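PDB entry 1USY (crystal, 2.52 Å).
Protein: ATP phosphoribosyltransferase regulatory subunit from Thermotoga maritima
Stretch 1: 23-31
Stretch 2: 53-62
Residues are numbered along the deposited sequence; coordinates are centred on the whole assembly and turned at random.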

# COMPACT_ATOMS: atom_id res chain seq x y z
N PRO B 23 -2.53 -11.90 32.51
CA PRO B 23 -2.04 -12.06 31.14
C PRO B 23 -2.59 -10.99 30.20
O PRO B 23 -3.69 -10.48 30.38
CB PRO B 23 -2.50 -13.47 30.75
CG PRO B 23 -3.45 -13.94 31.87
CD PRO B 23 -3.58 -12.87 32.85
N PHE B 24 -1.78 -10.57 29.25
CA PHE B 24 -2.20 -9.50 28.35
C PHE B 24 -1.80 -9.93 26.95
O PHE B 24 -0.64 -9.84 26.60
CB PHE B 24 -1.51 -8.19 28.74
CG PHE B 24 -1.79 -7.06 27.81
CD1 PHE B 24 -2.90 -6.27 27.98
CD2 PHE B 24 -0.93 -6.78 26.75
CE1 PHE B 24 -3.18 -5.21 27.09
CE2 PHE B 24 -1.18 -5.74 25.87
CZ PHE B 24 -2.30 -4.94 26.04
N PHE B 25 -2.76 -10.44 26.17
CA PHE B 25 -2.53 -10.90 24.79
C PHE B 25 -3.39 -10.15 23.82
O PHE B 25 -4.62 -10.19 23.93
CB PHE B 25 -2.83 -12.38 24.65
CG PHE B 25 -1.77 -13.27 25.22
CD1 PHE B 25 -1.66 -13.44 26.60
CD2 PHE B 25 -0.88 -13.93 24.39
CE1 PHE B 25 -0.66 -14.27 27.15
CE2 PHE B 25 0.11 -14.75 24.92
CZ PHE B 25 0.20 -14.92 26.35
N VAL B 26 -2.75 -9.49 22.85
CA VAL B 26 -3.41 -8.69 21.83
C VAL B 26 -2.84 -8.91 20.43
O VAL B 26 -1.71 -9.34 20.28
CB VAL B 26 -3.36 -7.17 22.13
CG1 VAL B 26 -4.04 -6.86 23.42
CG2 VAL B 26 -1.92 -6.65 22.14
N PRO B 27 -3.64 -8.63 19.40
CA PRO B 27 -3.18 -8.68 18.02
C PRO B 27 -1.98 -7.84 17.76
O PRO B 27 -1.91 -6.73 18.25
CB PRO B 27 -4.36 -8.07 17.26
CG PRO B 27 -5.53 -8.47 18.05
CD PRO B 27 -5.09 -8.35 19.49
N ALA B 28 -1.05 -8.36 16.96
CA ALA B 28 0.11 -7.61 16.48
C ALA B 28 -0.26 -6.32 15.71
O ALA B 28 0.39 -5.28 15.87
CB ALA B 28 0.96 -8.53 15.60
N LEU B 29 -1.27 -6.39 14.87
CA LEU B 29 -1.72 -5.25 14.10
C LEU B 29 -2.83 -4.51 14.86
O LEU B 29 -3.66 -5.15 15.49
CB LEU B 29 -2.24 -5.70 12.72
CG LEU B 29 -1.15 -5.78 11.65
CD1 LEU B 29 -1.74 -6.13 10.30
CD2 LEU B 29 -0.37 -4.48 11.55
N GLU B 30 -2.81 -3.19 14.80
CA GLU B 30 -3.85 -2.35 15.41
C GLU B 30 -4.17 -1.17 14.48
O GLU B 30 -3.28 -0.41 14.10
CB GLU B 30 -3.39 -1.86 16.79
CG GLU B 30 -3.75 -2.82 17.92
CD GLU B 30 -3.10 -2.48 19.25
OE1 GLU B 30 -2.65 -1.32 19.43
OE2 GLU B 30 -3.03 -3.37 20.12
N LYS B 31 -5.44 -1.06 14.09
CA LYS B 31 -5.96 0.02 13.24
C LYS B 31 -5.54 1.40 13.74
O LYS B 31 -5.84 1.75 14.88
CB LYS B 31 -7.48 -0.05 13.23
CG LYS B 31 -8.12 0.50 11.98
CD LYS B 31 -9.56 0.09 11.88
CE LYS B 31 -10.31 1.01 10.96
NZ LYS B 31 -9.43 2.12 10.47
N ASP B 53 6.41 -1.60 20.73
CA ASP B 53 6.80 -1.36 22.12
C ASP B 53 5.68 -1.80 23.03
O ASP B 53 4.60 -1.19 23.01
CB ASP B 53 7.09 0.14 22.33
CG ASP B 53 7.56 0.46 23.75
OD1 ASP B 53 7.10 -0.21 24.71
N PHE B 54 5.92 -2.84 23.84
CA PHE B 54 4.85 -3.39 24.66
C PHE B 54 4.26 -2.41 25.64
O PHE B 54 3.05 -2.41 25.86
CB PHE B 54 5.20 -4.72 25.34
CG PHE B 54 4.45 -5.88 24.77
CD1 PHE B 54 5.06 -6.75 23.90
CD2 PHE B 54 3.10 -6.04 25.03
CE1 PHE B 54 4.33 -7.80 23.33
CE2 PHE B 54 2.37 -7.10 24.47
CZ PHE B 54 2.98 -7.96 23.61
N THR B 55 5.10 -1.53 26.19
CA THR B 55 4.58 -0.58 27.18
C THR B 55 3.72 0.44 26.47
O THR B 55 2.69 0.81 26.98
CB THR B 55 5.69 0.07 28.04
OG1 THR B 55 6.33 1.07 27.28
CG2 THR B 55 6.82 -0.93 28.30
N LYS B 56 4.11 0.83 25.26
CA LYS B 56 3.32 1.74 24.44
C LYS B 56 1.96 1.09 24.15
O LYS B 56 0.93 1.71 24.31
CB LYS B 56 4.07 2.06 23.15
CG LYS B 56 3.64 3.35 22.42
CD LYS B 56 4.77 3.87 21.49
CE LYS B 56 5.16 5.34 21.76
NZ LYS B 56 6.62 5.57 21.52
N THR B 57 1.99 -0.19 23.79
CA THR B 57 0.77 -0.96 23.56
C THR B 57 -0.10 -1.14 24.80
O THR B 57 -1.30 -0.96 24.74
CB THR B 57 1.14 -2.34 22.99
OG1 THR B 57 1.49 -2.19 21.62
CG2 THR B 57 -0.07 -3.26 22.98
N VAL B 58 0.48 -1.54 25.91
CA VAL B 58 -0.31 -1.80 27.09
C VAL B 58 -0.93 -0.47 27.49
O VAL B 58 -2.08 -0.41 27.92
CB VAL B 58 0.54 -2.43 28.20
CG1 VAL B 58 -0.17 -2.41 29.54
CG2 VAL B 58 0.94 -3.88 27.82
N LEU B 59 -0.19 0.61 27.25
CA LEU B 59 -0.64 1.94 27.64
C LEU B 59 -1.79 2.53 26.84
O LEU B 59 -2.60 3.24 27.41
CB LEU B 59 0.52 2.93 27.67
CG LEU B 59 0.97 3.19 29.10
CD1 LEU B 59 2.44 3.48 29.12
CD2 LEU B 59 0.18 4.37 29.66
N ASN B 60 -1.86 2.24 25.54
CA ASN B 60 -3.03 2.60 24.75
C ASN B 60 -4.28 1.87 25.22
O ASN B 60 -5.31 2.49 25.40
CB ASN B 60 -2.82 2.34 23.25
CG ASN B 60 -2.03 3.44 22.56
OD1 ASN B 60 -2.18 4.64 22.87
ND2 ASN B 60 -1.18 3.04 21.61
N HIS B 61 -4.16 0.56 25.44
CA HIS B 61 -5.29 -0.27 25.86
C HIS B 61 -5.86 0.03 27.24
O HIS B 61 -7.00 -0.31 27.52
CB HIS B 61 -4.90 -1.73 25.78
CG HIS B 61 -4.77 -2.22 24.38
ND1 HIS B 61 -5.33 -3.40 23.94
CD2 HIS B 61 -4.15 -1.68 23.30
CE1 HIS B 61 -5.05 -3.57 22.66
NE2 HIS B 61 -4.34 -2.54 22.25
N ARG B 62 -5.05 0.65 28.09
CA ARG B 62 -5.48 1.21 29.36
C ARG B 62 -6.42 2.41 29.12
O ARG B 62 -7.45 2.54 29.78
CB ARG B 62 -4.24 1.64 30.16
CG ARG B 62 -4.49 2.02 31.61
CD ARG B 62 -3.25 2.49 32.38
NE ARG B 62 -3.52 3.80 32.95
CZ ARG B 62 -3.66 4.07 34.25
NH1 ARG B 62 -3.51 3.12 35.17
NH2 ARG B 62 -3.92 5.31 34.64

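An extended segment lies against one side of a helix here, and the pairing is made by side chains alone: no backbone hydrogen bond joins the two stretches. Residues 54-62 are helical, and Asp53 caps their N-terminus, its OD1 accepting from Lys56 N at 3.2 Å and, weakly, from Thr55 N at 2.8 Å. Stretch 1 is largely extended, turns at Ala28, and is in a strand from Leu29 to Lys31. The backbones stay well apart, with Phe24 CA 8.0 Å from Val58 CA, a gap that side chains fill.

Phe24 covers the most surface. Its CB points toward the helix, and a t rotamer carries the ring among residues that the helical repeat brings to one side: Phe54, the adjacent pair Thr57 and Val58 three and four residues on, and His61 a further turn along. Val58 CG2 sits over one ring face, 3.4 Å from Phe24 CE2, a CH-pi contact that sets a methyl group against the pi cloud. The ring edge meets Phe54, with Phe24 CD2 4.0 Å from Phe54 CE2. A large, flat, apolar side chain suits this buried site because it can offer both face and edge to its neighbours.

His61 is the helix's main contributor. The edge of Phe24 is directed toward its face in an offset edge-to-face pair, the planes inclined at 73°, while Val26 CG1 approaches His61 CE1 to 3.5 Å. The imidazole thus packs as an aromatic and still bonds as a polar group: His61 NE2 donates to Glu30 OE2 over 2.6 Å, and ND1 is satisfied elsewhere in the structure.

Glu30 reaches this nitrogen from the strand through a long, flexible side chain, placing OE2 near the plane of the imidazole, at its NE2 edge; the N-H...O angle of 137° makes the bond short but bent. Beside them, the Thr57 methyl faces stretch 1, with Thr57 CG2 4.0 Å from both Val26 CG2 and Phe24 CE2 and 4.1 Å from Glu30 OE2.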